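Local coordinates for MdcA (Pseudomonas aeruginosa, PDB 5VIT), which forms the alpha subunit of malonate decarboxylase and probably acts as the transferase that loads malonate onto the acyl carrier subunit in exchange for acetate, at residues E23-L28 against L43-A48; S69-D74 against L94-L99; L105-S110 against L115-L120. One frame throughout, in Å; residues are numbered along the deposited sequence.

Contact 1: residues E23-L28 against L43-A48; sequences ERVRGL and LEALIA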
loop_
_atom_site.group_PDB
_atom_site.type_symbol
_atom_site.label_atom_id
_atom_site.label_comp_id
_atom_site.label_asym_id
_atom_site.label_seq_id
_atom_site.Cartn_x
_atom_site.Cartn_y
_atom_site.Cartn_z
ATOM N N GLU A 23 -34.304 -44.825 -35.541
ATOM C CA GLU A 23 -34.913 -45.438 -36.712
ATOM C C GLU A 23 -35.617 -44.400 -37.583
ATOM O O GLU A 23 -35.811 -44.619 -38.773
ATOM C CB GLU A 23 -35.883 -46.549 -36.298
ATOM C CG GLU A 23 -35.769 -47.796 -37.176
ATOM C CD GLU A 23 -34.480 -48.570 -36.935
ATOM O OE1 GLU A 23 -33.887 -48.425 -35.842
ATOM O OE2 GLU A 23 -34.054 -49.314 -37.844
ATOM N N ARG A 24 -35.964 -43.253 -37.008
ATOM C CA ARG A 24 -36.566 -42.183 -37.804
ATOM C C ARG A 24 -35.542 -41.484 -38.709
ATOM O O ARG A 24 -35.902 -40.619 -39.503
ATOM C CB ARG A 24 -37.260 -41.153 -36.902
ATOM C CG ARG A 24 -38.447 -41.725 -36.132
ATOM C CD ARG A 24 -39.649 -42.022 -37.052
ATOM N NE ARG A 24 -40.294 -40.818 -37.590
ATOM C CZ ARG A 24 -41.278 -40.830 -38.489
ATOM N NH1 ARG A 24 -41.737 -41.983 -38.959
ATOM N NH2 ARG A 24 -41.809 -39.689 -38.916
ATOM N N VAL A 25 -34.270 -41.857 -38.595
ATOM C CA VAL A 25 -33.258 -41.342 -39.512
ATOM C C VAL A 25 -32.475 -42.451 -40.198
ATOM O O VAL A 25 -31.535 -42.161 -40.936
ATOM C CB VAL A 25 -32.227 -40.419 -38.808
ATOM C CG1 VAL A 25 -32.889 -39.176 -38.241
ATOM C CG2 VAL A 25 -31.474 -41.184 -37.736
ATOM N N ARG A 26 -32.850 -43.709 -39.955
ATOM C CA ARG A 26 -32.070 -44.849 -40.461
ATOM C C ARG A 26 -31.952 -44.842 -41.990
ATOM O O ARG A 26 -30.912 -45.218 -42.548
ATOM C CB ARG A 26 -32.674 -46.175 -39.984
ATOM C CG ARG A 26 -32.129 -47.414 -40.708
ATOM C CD ARG A 26 -31.728 -48.525 -39.730
ATOM N NE ARG A 26 -31.473 -49.808 -40.393
ATOM C CZ ARG A 26 -30.294 -50.200 -40.876
ATOM N NH1 ARG A 26 -29.229 -49.409 -40.782
ATOM N NH2 ARG A 26 -30.181 -51.391 -41.455
ATOM N N GLY A 27 -33.008 -44.393 -42.661
ATOM C CA GLY A 27 -32.971 -44.251 -44.102
ATOM C C GLY A 27 -32.149 -43.044 -44.493
ATOM O O GLY A 27 -31.315 -43.103 -45.396
ATOM N N LEU A 28 -32.376 -41.947 -43.780
ATOM C CA LEU A 28 -31.706 -40.678 -44.043
ATOM C C LEU A 28 -30.187 -40.737 -43.828
ATOM O O LEU A 28 -29.451 -39.907 -44.358
ATOM C CB LEU A 28 -32.330 -39.591 -43.161
ATOM C CG LEU A 28 -31.718 -38.190 -43.103
ATOM C CD1 LEU A 28 -31.616 -37.541 -44.486
ATOM C CD2 LEU A 28 -32.529 -37.320 -42.162
ATOM N N LEU A 43 -32.199 -33.288 -37.588
ATOM C CA LEU A 43 -32.334 -32.631 -36.295
ATOM C C LEU A 43 -33.786 -32.620 -35.813
ATOM O O LEU A 43 -34.039 -32.703 -34.613
ATOM C CB LEU A 43 -31.794 -31.204 -36.355
ATOM C CG LEU A 43 -30.301 -30.977 -36.601
ATOM C CD1 LEU A 43 -30.012 -29.493 -36.559
ATOM C CD2 LEU A 43 -29.452 -31.710 -35.582
ATOM N N GLU A 44 -34.734 -32.522 -36.744
ATOM C CA GLU A 44 -36.165 -32.552 -36.407
ATOM C C GLU A 44 -36.646 -33.975 -36.091
ATOM O O GLU A 44 -37.668 -34.170 -35.425
ATOM C CB GLU A 44 -36.998 -31.949 -37.552
ATOM C CG GLU A 44 -36.720 -30.462 -37.815
ATOM C CD GLU A 44 -37.485 -29.898 -39.008
ATOM O OE1 GLU A 44 -37.605 -28.654 -39.119
ATOM O OE2 GLU A 44 -37.967 -30.698 -39.836
ATOM N N ALA A 45 -35.907 -34.971 -36.565
ATOM C CA ALA A 45 -36.187 -36.356 -36.192
ATOM C C ALA A 45 -35.565 -36.741 -34.847
ATOM O O ALA A 45 -36.226 -37.358 -34.010
ATOM C CB ALA A 45 -35.696 -37.300 -37.267
ATOM N N LEU A 46 -34.299 -36.375 -34.639
ATOM C CA LEU A 46 -33.541 -36.862 -33.487
ATOM C C LEU A 46 -33.835 -36.117 -32.180
ATOM O O LEU A 46 -33.667 -36.666 -31.097
ATOM C CB LEU A 46 -32.050 -36.791 -33.787
ATOM C CG LEU A 46 -31.593 -37.703 -34.923
ATOM C CD1 LEU A 46 -30.120 -37.468 -35.187
ATOM C CD2 LEU A 46 -31.863 -39.163 -34.575
ATOM N N ILE A 47 -34.257 -34.867 -32.289
ATOM C CA ILE A 47 -34.591 -34.057 -31.130
ATOM C C ILE A 47 -36.103 -33.993 -30.990
ATOM O O ILE A 47 -36.822 -33.985 -31.991
ATOM C CB ILE A 47 -34.014 -32.646 -31.266
ATOM C CG1 ILE A 47 -32.493 -32.722 -31.401
ATOM C CG2 ILE A 47 -34.427 -31.774 -30.100
ATOM C CD1 ILE A 47 -31.850 -31.437 -31.898
ATOM N N ALA A 48 -36.595 -33.961 -29.759
ATOM C CA ALA A 48 -38.026 -33.820 -29.535
ATOM C C ALA A 48 -38.292 -32.486 -28.841
ATOM O O ALA A 48 -37.398 -31.951 -28.193
ATOM C CB ALA A 48 -38.550 -34.982 -28.704
#
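Val25 and Ala45 meet methyl to methyl, CG1 of Val25 lying 3.5 Å from CB of Ala45, and this pair forms the tight half of a small apolar contact between a loop and the end of a helix. The same valine also reaches Leu46. Its CG1 stands against CG of the leucine, and its CG2 lies 3.8 Å from Leu46 CD2, the two side chains crossing at about a right angle. With chi1 at -63°, CG1 is anti to the carbonyl carbon and can bridge Ala45 and Leu46, while CG2 takes the more hindered place between N and C and still finds the leucine methyl. Leu46, whose CB does not aim at the loop, reaches it through CD2, which lies against both methyls of Val25.

The other half is looser. Arg24 brings only its aliphatic base and backbone: its CB is 4.2 Å from Ala45 CB, and its carbonyl O is 4.0 Å from the same methyl. Beyond CB the arginine bends at chi2 and chi3, and the residue as a whole is exposed to solvent. The contact therefore grades from valine and leucine in the interior to an arginine at the surface, with Ala45 between them.

The loop after helix 13-23 thus lies against the end of helix 39-46, which packs on the parallel sheet, consistent with the Rossmann-like alpha/beta architecture of the family. On the sheet side, Val25 and Leu46 both touch Phe212 of strand 212-215, and Leu46 continues onto Ile185 and Ile187 of strand 185-190.

Contact 2: residues S69-D74 against L94-L99; sequences SLARVD and LDLFEL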
loop_
_atom_site.group_PDB
_atom_site.type_symbol
_atom_site.label_atom_id
_atom_site.label_comp_id
_atom_site.label_asym_id
_atom_site.label_seq_id
_atom_site.Cartn_x
_atom_site.Cartn_y
_atom_site.Cartn_z
ATOM N N SER A 69 -27.792 -24.860 -38.370
ATOM C CA SER A 69 -28.765 -25.830 -38.867
ATOM C C SER A 69 -29.954 -25.981 -37.919
ATOM O O SER A 69 -31.076 -26.184 -38.369
ATOM C CB SER A 69 -28.107 -27.183 -39.084
ATOM O OG SER A 69 -26.940 -27.063 -39.870
ATOM N N LEU A 70 -29.708 -25.886 -36.612
ATOM C CA LEU A 70 -30.786 -25.949 -35.623
ATOM C C LEU A 70 -31.715 -24.742 -35.777
ATOM O O LEU A 70 -32.929 -24.853 -35.598
ATOM C CB LEU A 70 -30.220 -26.010 -34.192
ATOM C CG LEU A 70 -31.176 -26.186 -33.000
ATOM C CD1 LEU A 70 -31.982 -27.456 -33.155
ATOM C CD2 LEU A 70 -30.406 -26.229 -31.666
ATOM N N ALA A 71 -31.142 -23.591 -36.114
ATOM C CA ALA A 71 -31.927 -22.367 -36.233
ATOM C C ALA A 71 -32.826 -22.367 -37.482
ATOM O O ALA A 71 -33.702 -21.517 -37.616
ATOM C CB ALA A 71 -31.009 -21.154 -36.242
ATOM N N ARG A 72 -32.604 -23.321 -38.382
ATOM C CA ARG A 72 -33.384 -23.437 -39.615
ATOM C C ARG A 72 -34.462 -24.500 -39.473
ATOM O O ARG A 72 -34.994 -25.004 -40.461
ATOM C CB ARG A 72 -32.478 -23.785 -40.800
ATOM C CG ARG A 72 -31.369 -22.789 -41.063
ATOM C CD ARG A 72 -30.473 -23.244 -42.215
ATOM N NE ARG A 72 -31.023 -22.882 -43.522
ATOM C CZ ARG A 72 -31.685 -23.714 -44.325
ATOM N NH1 ARG A 72 -31.875 -24.977 -43.969
ATOM N NH2 ARG A 72 -32.149 -23.283 -45.491
ATOM N N VAL A 73 -34.765 -24.853 -38.232
ATOM C CA VAL A 73 -35.704 -25.925 -37.943
ATOM C C VAL A 73 -37.129 -25.369 -37.852
ATOM O O VAL A 73 -37.322 -24.203 -37.491
ATOM C CB VAL A 73 -35.286 -26.664 -36.632
ATOM C CG1 VAL A 73 -36.450 -27.331 -35.961
ATOM C CG2 VAL A 73 -34.182 -27.678 -36.922
ATOM N N ASP A 74 -38.112 -26.194 -38.215
ATOM C CA ASP A 74 -39.521 -25.827 -38.115
ATOM C C ASP A 74 -39.963 -25.732 -36.655
ATOM O O ASP A 74 -40.089 -26.752 -35.978
ATOM C CB ASP A 74 -40.381 -26.850 -38.878
ATOM C CG ASP A 74 -41.874 -26.522 -38.843
ATOM O OD1 ASP A 74 -42.240 -25.346 -38.635
ATOM O OD2 ASP A 74 -42.689 -27.451 -39.044
ATOM N N LEU A 94 -29.124 -17.215 -29.793
ATOM C CA LEU A 94 -30.290 -16.508 -29.293
ATOM C C LEU A 94 -31.398 -16.422 -30.343
ATOM O O LEU A 94 -32.559 -16.211 -29.995
ATOM C CB LEU A 94 -29.900 -15.124 -28.807
ATOM C CG LEU A 94 -28.903 -15.141 -27.643
ATOM C CD1 LEU A 94 -28.797 -13.761 -27.054
ATOM C CD2 LEU A 94 -29.306 -16.148 -26.573
ATOM N N ASP A 95 -31.049 -16.597 -31.616
ATOM C CA ASP A 95 -32.063 -16.740 -32.660
ATOM C C ASP A 95 -33.073 -17.832 -32.279
ATOM O O ASP A 95 -34.281 -17.649 -32.437
ATOM C CB ASP A 95 -31.413 -17.049 -34.017
ATOM C CG ASP A 95 -30.768 -15.818 -34.656
ATOM O OD1 ASP A 95 -31.174 -14.684 -34.322
ATOM O OD2 ASP A 95 -29.844 -15.981 -35.484
ATOM N N LEU A 96 -32.567 -18.939 -31.733
ATOM C CA LEU A 96 -33.396 -20.065 -31.290
ATOM C C LEU A 96 -34.567 -19.639 -30.406
ATOM O O LEU A 96 -35.656 -20.215 -30.469
ATOM C CB LEU A 96 -32.546 -21.088 -30.534
ATOM C CG LEU A 96 -31.423 -21.805 -31.284
ATOM C CD1 LEU A 96 -30.683 -22.759 -30.353
ATOM C CD2 LEU A 96 -31.955 -22.552 -32.481
ATOM N N PHE A 97 -34.341 -18.616 -29.593
ATOM C CA PHE A 97 -35.339 -18.174 -28.633
ATOM C C PHE A 97 -36.326 -17.222 -29.287
ATOM O O PHE A 97 -37.537 -17.300 -29.058
ATOM C CB PHE A 97 -34.653 -17.522 -27.421
ATOM C CG PHE A 97 -33.819 -18.491 -26.614
ATOM C CD1 PHE A 97 -32.533 -18.821 -27.014
ATOM C CD2 PHE A 97 -34.341 -19.102 -25.480
ATOM C CE1 PHE A 97 -31.781 -19.731 -26.292
ATOM C CE2 PHE A 97 -33.587 -20.006 -24.748
ATOM C CZ PHE A 97 -32.308 -20.319 -25.153
ATOM N N GLU A 98 -35.796 -16.330 -30.113
ATOM C CA GLU A 98 -36.614 -15.388 -30.860
ATOM C C GLU A 98 -37.526 -16.139 -31.823
ATOM O O GLU A 98 -38.699 -15.807 -31.967
ATOM C CB GLU A 98 -35.716 -14.404 -31.612
ATOM C CG GLU A 98 -36.265 -13.000 -31.740
ATOM C CD GLU A 98 -35.170 -11.988 -32.041
ATOM O OE1 GLU A 98 -34.463 -11.570 -31.095
ATOM O OE2 GLU A 98 -35.001 -11.626 -33.222
ATOM N N LEU A 99 -36.987 -17.172 -32.461
ATOM C CA LEU A 99 -37.747 -17.939 -33.438
ATOM C C LEU A 99 -38.776 -18.854 -32.777
ATOM O O LEU A 99 -39.615 -19.445 -33.464
ATOM C CB LEU A 99 -36.800 -18.770 -34.316
ATOM C CG LEU A 99 -35.833 -18.049 -35.260
ATOM C CD1 LEU A 99 -34.784 -19.014 -35.777
ATOM C CD2 LEU A 99 -36.575 -17.441 -36.425
#
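Leu96 meets both Leu70 and Ala71, and the segment that carries it, 94-99, can be followed residue by residue as it passes residues 69-74. Leu94 turns elsewhere, to helix 114-122. Asp95 directs its CB toward the other segment, but its carboxylate is committed to that same helix.

Leu96 then supplies the central contact. Its CG is anti to the carbonyl carbon (chi1 -63°), and the two methyls at its end divide the work. CD1 touches Leu70 CD2 at 3.7 Å, while CD2 touches both CG of Leu70 and CA of Ala71, 3.8 Å from the latter. Leu70 and Leu96 cross nearly perpendicularly, and both methyls of Leu96 meet the CD2 branch of Leu70. Ala71, with only a CB, lets the leucine come up against its backbone, where the CA atoms of Ala71 and Leu96 are 5.6 Å apart. Phe97 turns to strand 102-107, packing on Ala102 and Leu105.

One turn after Leu96, Leu99 is at the exposed border: its CD1 lies 3.3 Å from the carbonyl O of Ala71, a close apolar-to-polar approach. Residues Leu70 to Val73 form a type I turn, in which Val73 N bonds to Leu70 O. Helix 64-70 precedes strand 81-85, and helix 91-98 lies between strands 81-85 and 102-107; they are neighbouring connections between parallel strands, as in a Rossmann-like alpha/beta fold.

Contact 3: residues L105-S110 against L115-L120; sequences LDFSFS and LRIGQL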
loop_
_atom_site.group_PDB
_atom_site.type_symbol
_atom_site.label_atom_id
_atom_site.label_comp_id
_atom_site.label_asym_id
_atom_site.label_seq_id
_atom_site.Cartn_x
_atom_site.Cartn_y
_atom_site.Cartn_z
ATOM N N LEU A 105 -32.865 -21.624 -20.884
ATOM C CA LEU A 105 -31.425 -21.526 -21.043
ATOM C C LEU A 105 -30.699 -21.658 -19.708
ATOM O O LEU A 105 -30.940 -20.883 -18.785
ATOM C CB LEU A 105 -31.054 -20.189 -21.698
ATOM C CG LEU A 105 -29.566 -19.852 -21.852
ATOM C CD1 LEU A 105 -28.866 -20.821 -22.811
ATOM C CD2 LEU A 105 -29.372 -18.390 -22.284
ATOM N N ASP A 106 -29.817 -22.647 -19.607
ATOM C CA ASP A 106 -28.809 -22.643 -18.553
ATOM C C ASP A 106 -27.441 -22.464 -19.198
ATOM O O ASP A 106 -27.117 -23.123 -20.175
ATOM C CB ASP A 106 -28.868 -23.922 -17.711
ATOM C CG ASP A 106 -30.043 -23.924 -16.757
ATOM O OD1 ASP A 106 -30.996 -24.700 -16.985
ATOM O OD2 ASP A 106 -30.026 -23.116 -15.802
ATOM N N PHE A 107 -26.651 -21.553 -18.658
ATOM C CA PHE A 107 -25.412 -21.177 -19.308
ATOM C C PHE A 107 -24.415 -20.639 -18.302
ATOM O O PHE A 107 -24.768 -20.377 -17.150
ATOM C CB PHE A 107 -25.677 -20.137 -20.402
ATOM C CG PHE A 107 -25.928 -18.745 -19.877
ATOM C CD1 PHE A 107 -24.953 -17.767 -19.974
ATOM C CD2 PHE A 107 -27.145 -18.418 -19.296
ATOM C CE1 PHE A 107 -25.182 -16.478 -19.496
ATOM C CE2 PHE A 107 -27.381 -17.138 -18.821
ATOM C CZ PHE A 107 -26.392 -16.170 -18.920
ATOM N N SER A 108 -23.169 -20.477 -18.738
ATOM C CA SER A 108 -22.130 -19.947 -17.853
ATOM C C SER A 108 -21.598 -18.608 -18.322
ATOM O O SER A 108 -21.417 -17.676 -17.527
ATOM C CB SER A 108 -20.966 -20.929 -17.729
ATOM O OG SER A 108 -19.892 -20.328 -17.019
ATOM N N PHE A 109 -21.330 -18.510 -19.616
ATOM C CA PHE A 109 -20.721 -17.299 -20.130
ATOM C C PHE A 109 -21.478 -16.698 -21.301
ATOM O O PHE A 109 -21.999 -17.391 -22.178
ATOM C CB PHE A 109 -19.275 -17.566 -20.543
ATOM C CG PHE A 109 -18.579 -16.367 -21.133
ATOM C CD1 PHE A 109 -18.255 -15.281 -20.347
ATOM C CD2 PHE A 109 -18.234 -16.341 -22.471
ATOM C CE1 PHE A 109 -17.599 -14.196 -20.892
ATOM C CE2 PHE A 109 -17.591 -15.262 -23.015
ATOM C CZ PHE A 109 -17.268 -14.190 -22.234
ATOM N N SER A 110 -21.533 -15.381 -21.285
ATOM C CA SER A 110 -22.043 -14.608 -22.400
ATOM C C SER A 110 -21.113 -13.424 -22.471
ATOM O O SER A 110 -20.587 -12.975 -21.441
ATOM C CB SER A 110 -23.495 -14.177 -22.189
ATOM O OG SER A 110 -23.640 -13.446 -20.979
ATOM N N LEU A 115 -26.676 -7.869 -23.766
ATOM C CA LEU A 115 -27.872 -7.059 -23.961
ATOM C C LEU A 115 -29.037 -7.881 -24.518
ATOM O O LEU A 115 -30.161 -7.797 -24.022
ATOM C CB LEU A 115 -27.569 -5.887 -24.887
ATOM C CG LEU A 115 -28.302 -4.575 -24.602
ATOM C CD1 LEU A 115 -27.999 -4.071 -23.188
ATOM C CD2 LEU A 115 -27.927 -3.521 -25.638
ATOM N N ARG A 116 -28.762 -8.693 -25.532
ATOM C CA ARG A 116 -29.814 -9.454 -26.192
ATOM C C ARG A 116 -30.509 -10.453 -25.253
ATOM O O ARG A 116 -31.733 -10.610 -25.310
ATOM C CB ARG A 116 -29.259 -10.177 -27.423
ATOM C CG ARG A 116 -30.354 -10.780 -28.289
ATOM C CD ARG A 116 -29.905 -10.996 -29.709
ATOM N NE ARG A 116 -30.962 -11.628 -30.493
ATOM C CZ ARG A 116 -30.751 -12.551 -31.429
ATOM N NH1 ARG A 116 -29.514 -12.945 -31.706
ATOM N NH2 ARG A 116 -31.776 -13.081 -32.090
ATOM N N ILE A 117 -29.739 -11.104 -24.379
ATOM C CA ILE A 117 -30.302 -12.063 -23.435
ATOM C C ILE A 117 -31.271 -11.366 -22.490
ATOM O O ILE A 117 -32.377 -11.861 -22.253
ATOM C CB ILE A 117 -29.201 -12.787 -22.634
ATOM C CG1 ILE A 117 -28.573 -13.885 -23.498
ATOM C CG2 ILE A 117 -29.773 -13.389 -21.368
ATOM C CD1 ILE A 117 -27.342 -14.527 -22.905
ATOM N N GLY A 118 -30.869 -10.207 -21.975
ATOM C CA GLY A 118 -31.764 -9.381 -21.182
ATOM C C GLY A 118 -33.011 -8.981 -21.960
ATOM O O GLY A 118 -34.124 -9.057 -21.449
ATOM N N GLN A 119 -32.814 -8.582 -23.212
ATOM C CA GLN A 119 -33.915 -8.230 -24.100
ATOM C C GLN A 119 -34.910 -9.384 -24.296
ATOM O O GLN A 119 -36.120 -9.208 -24.126
ATOM C CB GLN A 119 -33.366 -7.781 -25.461
ATOM C CG GLN A 119 -34.451 -7.321 -26.417
ATOM C CD GLN A 119 -35.186 -6.090 -25.892
ATOM O OE1 GLN A 119 -36.285 -6.190 -25.333
ATOM N NE2 GLN A 119 -34.574 -4.918 -26.064
ATOM N N LEU A 120 -34.395 -10.558 -24.653
ATOM C CA LEU A 120 -35.236 -11.729 -24.854
ATOM C C LEU A 120 -35.923 -12.156 -23.563
ATOM O O LEU A 120 -37.006 -12.745 -23.596
ATOM C CB LEU A 120 -34.418 -12.892 -25.419
ATOM C CG LEU A 120 -33.927 -12.732 -26.860
ATOM C CD1 LEU A 120 -32.764 -13.676 -27.152
ATOM C CD2 LEU A 120 -35.075 -12.956 -27.843
#
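Residues 105-107 belong to strand 102-107, and the chain turns a corner at Ser108; helix 114-122 follows and packs against the strand. The pair belongs to the beta-alpha-beta unit formed by strand 102-107, helix 114-122 and strand 127-131. The backbones stay well separated, the nearest CA atoms, those of Ser110 and Ile117, being 8.7 Å apart, so side chains must span the gap.

From the helix a single residue, Ile117, does so. Its CG1 is anti to the carbonyl carbon (chi1 -78°) and the extended chi2 of 171° carries CD1 out to three buried partners. Leu105 CD2 and Phe107 CZ each lie 4.4 Å from that methyl, which approaches the phenylalanine ring obliquely. Leu105 and Phe107, two residues apart on the strand, both direct their CB toward the helix. Ile117 also packs on Ile128 of strand 127-131.

Ser110 divides its roles: its OG hydrogen-bonds to the carbonyl O of Leu376, while its CB makes the closest approach of the contact, 3.9 Å from Ile117 CD1.

In the fold
The three contacts follow one another along the chain, each closing before the next opens, and each is linked directly to its neighbour. Contacts 1 and 2, with centres 18 Å apart, are joined where Glu44 OE1 meets Asp74 N at 2.7 Å, a probable hydrogen bond, and where Leu43 packs on the backbone of 69-70. Contacts 2 and 3, 15 Å between centres, share the salt bridge from Asp95 OD1 to Arg116 NH2, 2.8 Å long, and the packing of Leu94 on Ile117. Contacts 1 and 3 do not touch, their nearest atoms being about 13 Å apart. Contact 3 is the innermost, its centre 16 Å from that of the chain against 34 Å for contact 1.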